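Long-range contacts in folylpolyglutamate synthase protein FOLC (Mycobacterium tuberculosis, PDB 2VOS), which probably adds glutamate to dihydropteroate and to tetrahydrofolate at the cost of ATP, yielding dihydrofolate and folylpolyglutamates: residues Ser400-His405 / Arg431-Leu436; Val442-Val447 / Thr464-Thr469. One frame throughout, in Å; residues are numbered along the deposited sequence.

Contact 1: Ser400-His405 / Arg431-Leu436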
# COMPACT_ATOMS: atom_id res chain seq x y z
N SER A 400 -7.90 22.95 -11.05
CA SER A 400 -8.66 22.20 -12.04
C SER A 400 -8.19 20.79 -12.12
O SER A 400 -7.16 20.43 -11.53
CB SER A 400 -8.68 22.89 -13.43
OG SER A 400 -7.42 22.84 -14.03
N VAL A 401 -8.90 19.98 -12.89
CA VAL A 401 -8.53 18.59 -13.02
C VAL A 401 -8.59 18.18 -14.49
O VAL A 401 -9.45 18.67 -15.26
CB VAL A 401 -9.42 17.77 -12.08
CG1 VAL A 401 -10.95 17.90 -12.48
CG2 VAL A 401 -8.95 16.34 -11.99
N VAL A 402 -7.65 17.33 -14.91
CA VAL A 402 -7.70 16.69 -16.23
C VAL A 402 -8.01 15.23 -15.96
O VAL A 402 -7.22 14.55 -15.30
CB VAL A 402 -6.30 16.75 -16.92
CG1 VAL A 402 -6.40 16.22 -18.38
CG2 VAL A 402 -5.76 18.20 -16.89
N VAL A 403 -9.14 14.75 -16.46
CA VAL A 403 -9.54 13.36 -16.25
C VAL A 403 -9.17 12.54 -17.46
O VAL A 403 -9.22 13.02 -18.60
CB VAL A 403 -11.05 13.22 -15.96
CG1 VAL A 403 -11.43 13.97 -14.68
CG2 VAL A 403 -11.85 13.78 -17.08
N THR A 404 -8.73 11.30 -17.22
CA THR A 404 -8.25 10.47 -18.28
C THR A 404 -8.47 9.00 -17.91
O THR A 404 -9.29 8.69 -17.04
CB THR A 404 -6.74 10.82 -18.63
OG1 THR A 404 -6.33 10.10 -19.79
CG2 THR A 404 -5.80 10.50 -17.50
N HIS A 405 -7.78 8.10 -18.60
CA HIS A 405 -7.94 6.64 -18.46
C HIS A 405 -6.51 6.12 -18.29
O HIS A 405 -5.68 6.42 -19.14
CB HIS A 405 -8.53 6.07 -19.76
CG HIS A 405 -8.90 4.62 -19.68
ND1 HIS A 405 -7.97 3.61 -19.53
CD2 HIS A 405 -10.11 4.01 -19.74
CE1 HIS A 405 -8.59 2.45 -19.49
NE2 HIS A 405 -9.89 2.66 -19.63
N ARG A 431 -11.06 19.14 -17.55
CA ARG A 431 -10.66 18.86 -18.92
C ARG A 431 -10.48 17.37 -19.09
O ARG A 431 -10.38 16.64 -18.08
CB ARG A 431 -9.40 19.66 -19.25
CG ARG A 431 -9.77 21.14 -19.45
CD ARG A 431 -8.55 21.99 -19.86
NE ARG A 431 -8.85 23.42 -20.10
CZ ARG A 431 -9.35 24.26 -19.19
NH1 ARG A 431 -9.67 23.85 -17.95
NH2 ARG A 431 -9.54 25.53 -19.51
N THR A 432 -10.44 16.90 -20.32
CA THR A 432 -10.30 15.47 -20.58
C THR A 432 -9.11 15.21 -21.49
O THR A 432 -8.70 16.07 -22.25
CB THR A 432 -11.57 14.88 -21.28
OG1 THR A 432 -11.70 15.48 -22.56
CG2 THR A 432 -12.86 15.07 -20.47
N ALA A 433 -8.56 14.01 -21.43
CA ALA A 433 -7.50 13.63 -22.36
C ALA A 433 -7.60 12.12 -22.54
O ALA A 433 -7.91 11.41 -21.58
CB ALA A 433 -6.10 14.03 -21.81
N GLU A 434 -7.30 11.64 -23.74
CA GLU A 434 -7.51 10.23 -24.09
C GLU A 434 -6.59 9.31 -23.33
O GLU A 434 -6.94 8.13 -23.09
CB GLU A 434 -7.34 10.00 -25.59
CG GLU A 434 -8.35 10.77 -26.49
CD GLU A 434 -8.25 10.37 -27.99
OE1 GLU A 434 -7.71 9.27 -28.30
OE2 GLU A 434 -8.71 11.15 -28.86
N ASN A 435 -5.40 9.79 -22.96
CA ASN A 435 -4.46 8.95 -22.25
C ASN A 435 -3.58 9.79 -21.32
O ASN A 435 -3.59 11.04 -21.36
CB ASN A 435 -3.60 8.14 -23.23
CG ASN A 435 -2.78 9.02 -24.13
OD1 ASN A 435 -2.02 9.87 -23.65
ND2 ASN A 435 -2.94 8.86 -25.43
N LEU A 436 -2.86 9.10 -20.47
CA LEU A 436 -2.10 9.72 -19.43
C LEU A 436 -1.03 10.69 -19.93
O LEU A 436 -0.82 11.76 -19.32
CB LEU A 436 -1.47 8.62 -18.57
CG LEU A 436 -0.81 9.13 -17.31
CD1 LEU A 436 -1.84 9.83 -16.44
CD2 LEU A 436 -0.15 7.96 -16.50
O HOH W 1 -3.07 6.15 -20.16
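Strands 400-403 and 430-432, joined by helix 414-425, form a beta-alpha-beta unit at the edge of the sheet in the Mur ligase glutamate ligase domain. The pairing is parallel, V402 opposite R431 and V403 opposite T432. R431 N donates to V401 O at 2.8 Å, the donor lying nearly along the C=O axis. V403 N returns a nearly straight bond to R431 O, also 2.8 Å and in the carbonyl plane. A433 N reaches V403 O at 3.1 Å and is more bent, at 145°.

Beyond the backbone, the two sheet faces are packed separately. V402 CG1, anti to its backbone N, meets A433 CB at 4.1 Å on the face packed by A439 of helix 436-451. On the opposite face the CG2 methyls of V403 and T432 cross obliquely at 3.8 Å, and A418 of helix 414-425 touches both side chains, V403 being buried and T432 still exposed.

Where the segments part, N435 takes the N-cap position of helix 436-451, its OD1 bonded to D438 N. One water accepts from L436 N and donates to H405 O, bridging the two diverging segments. The T404 hydroxyl, anti to the backbone N (chi1 -173°), adds a side-chain tie beyond the A433 N to V403 O bond: OG1 donates to A433 O at 2.7 Å, approaching from 50° above the carbonyl plane.

Contact 2: Val442-Val447 / Thr464-Thr469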
# COMPACT_ATOMS: atom_id res chain seq x y z
N VAL A 442 -1.67 18.27 -21.13
CA VAL A 442 -2.72 19.24 -20.85
C VAL A 442 -2.43 19.96 -19.53
O VAL A 442 -2.44 21.22 -19.49
CB VAL A 442 -4.14 18.62 -20.89
CG1 VAL A 442 -5.21 19.65 -20.49
CG2 VAL A 442 -4.47 18.12 -22.32
N ALA A 443 -2.13 19.21 -18.45
CA ALA A 443 -1.88 19.82 -17.15
C ALA A 443 -0.73 20.78 -17.28
O ALA A 443 -0.70 21.84 -16.65
CB ALA A 443 -1.55 18.75 -16.06
N THR A 444 0.24 20.42 -18.10
CA THR A 444 1.43 21.21 -18.19
C THR A 444 1.10 22.56 -18.81
O THR A 444 1.60 23.58 -18.38
CB THR A 444 2.55 20.52 -19.01
OG1 THR A 444 2.90 19.30 -18.35
CG2 THR A 444 3.80 21.48 -19.18
N SER A 445 0.26 22.56 -19.84
CA SER A 445 -0.06 23.83 -20.45
C SER A 445 -0.92 24.67 -19.47
O SER A 445 -0.79 25.88 -19.43
CB SER A 445 -0.67 23.66 -21.85
OG SER A 445 -1.96 23.10 -21.76
N LEU A 446 -1.73 24.04 -18.64
CA LEU A 446 -2.50 24.80 -17.67
C LEU A 446 -1.57 25.46 -16.63
O LEU A 446 -1.71 26.61 -16.25
CB LEU A 446 -3.54 23.90 -16.98
CG LEU A 446 -4.68 23.32 -17.82
CD1 LEU A 446 -5.56 22.38 -16.97
CD2 LEU A 446 -5.52 24.42 -18.46
N VAL A 447 -0.56 24.73 -16.21
CA VAL A 447 0.35 25.23 -15.22
C VAL A 447 1.26 26.35 -15.83
O VAL A 447 1.62 27.28 -15.14
CB VAL A 447 1.16 24.02 -14.69
CG1 VAL A 447 2.57 24.42 -14.43
CG2 VAL A 447 0.49 23.40 -13.49
N THR A 464 3.74 26.22 -8.66
CA THR A 464 2.67 25.53 -9.36
C THR A 464 3.01 24.05 -9.31
O THR A 464 4.16 23.67 -9.14
CB THR A 464 2.56 25.95 -10.83
OG1 THR A 464 3.77 25.62 -11.50
CG2 THR A 464 2.37 27.48 -10.96
N GLY A 465 1.99 23.22 -9.49
CA GLY A 465 2.18 21.77 -9.48
C GLY A 465 1.07 20.99 -10.18
O GLY A 465 -0.02 21.50 -10.43
N ILE A 466 1.42 19.76 -10.50
CA ILE A 466 0.56 18.80 -11.14
C ILE A 466 0.55 17.59 -10.20
O ILE A 466 1.61 17.15 -9.72
CB ILE A 466 1.16 18.37 -12.47
CG1 ILE A 466 1.25 19.58 -13.37
CG2 ILE A 466 0.27 17.36 -13.17
CD1 ILE A 466 2.11 19.38 -14.56
N VAL A 467 -0.64 17.08 -9.91
CA VAL A 467 -0.75 15.95 -9.00
C VAL A 467 -1.49 14.84 -9.72
O VAL A 467 -2.65 14.98 -10.16
CB VAL A 467 -1.54 16.34 -7.75
CG1 VAL A 467 -1.65 15.12 -6.84
CG2 VAL A 467 -0.82 17.50 -7.05
N ILE A 468 -0.75 13.75 -9.95
CA ILE A 468 -1.28 12.64 -10.73
C ILE A 468 -1.74 11.57 -9.73
O ILE A 468 -0.92 10.99 -8.99
CB ILE A 468 -0.15 12.08 -11.64
CG1 ILE A 468 0.41 13.23 -12.49
CG2 ILE A 468 -0.59 10.80 -12.43
CD1 ILE A 468 1.79 12.93 -13.13
N THR A 469 -3.04 11.24 -9.74
CA THR A 469 -3.55 10.40 -8.66
C THR A 469 -4.85 9.68 -9.08
O THR A 469 -5.28 9.77 -10.27
CB THR A 469 -3.79 11.29 -7.40
OG1 THR A 469 -4.08 10.49 -6.27
CG2 THR A 469 -5.01 12.31 -7.61
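Helix 436-451 lies on the strand 464-469 in nearly antiparallel fashion: over the short segments the axes approach to 8.7 Å at 159°. This is alpha-on-beta packing in the glutamate ligase domain, built from A443 and V447, one helical turn apart, against alternate strand residues T464 and I466.

The tight part centres on I466. Its CG2, anti to the backbone N, meets A443 CB at 3.7 Å, while CG1, beside the backbone N, takes V447 CG2 at 3.9 Å. V447 straddles the strand residues: CG2 also rests on G465 O at 3.6 Å, and CG1 lies 3.4 Å from T464 OG1. V376 of the neighbouring strand 374-379 continues this buried surface beneath both A443 and V447.

The margins are looser. T444, partly exposed, contributes a lateral touch, OG1 to I466 CD1 at 3.9 Å; that hydroxyl is bonded to I440 O one turn back. S445, on the exposed side of the helix, turns its OG to V442 O at 3.0 Å, in the carbonyl plane on a lone pair, and so shares that oxygen with L446 N.

Segments 442-447 and 464-469 share no hydrogen bond and meet mostly through apolar contacts, with the V447 methyls also lying against T464 OG1 and G465 O. This implies cohesion chiefly by apolar burial, the hydroxyls of T444 and S445 being bonded within the helix itself.

Contacts 1 and 2 are consecutive along the chain: strand 430-432 of contact 1 leads into helix 436-451, whose segment 442-447 packs on strand 464-469 in contact 2. Their centres lie 11 Å apart and they touch directly. L446 CD1 sits 3.5 Å from S400 OG, and V442 CG1 is 3.9 Å from V402 CG2, so the helix spans several strands of one sheet, with strand 374-379 between the two sites. Both contacts stand back from the nucleotide pocket: the side chains of L436 and I466 are about 12 and 11 Å from that of the ADP-binding D351. T469, which takes no part in the helix packing, bonds D351 O through OG1.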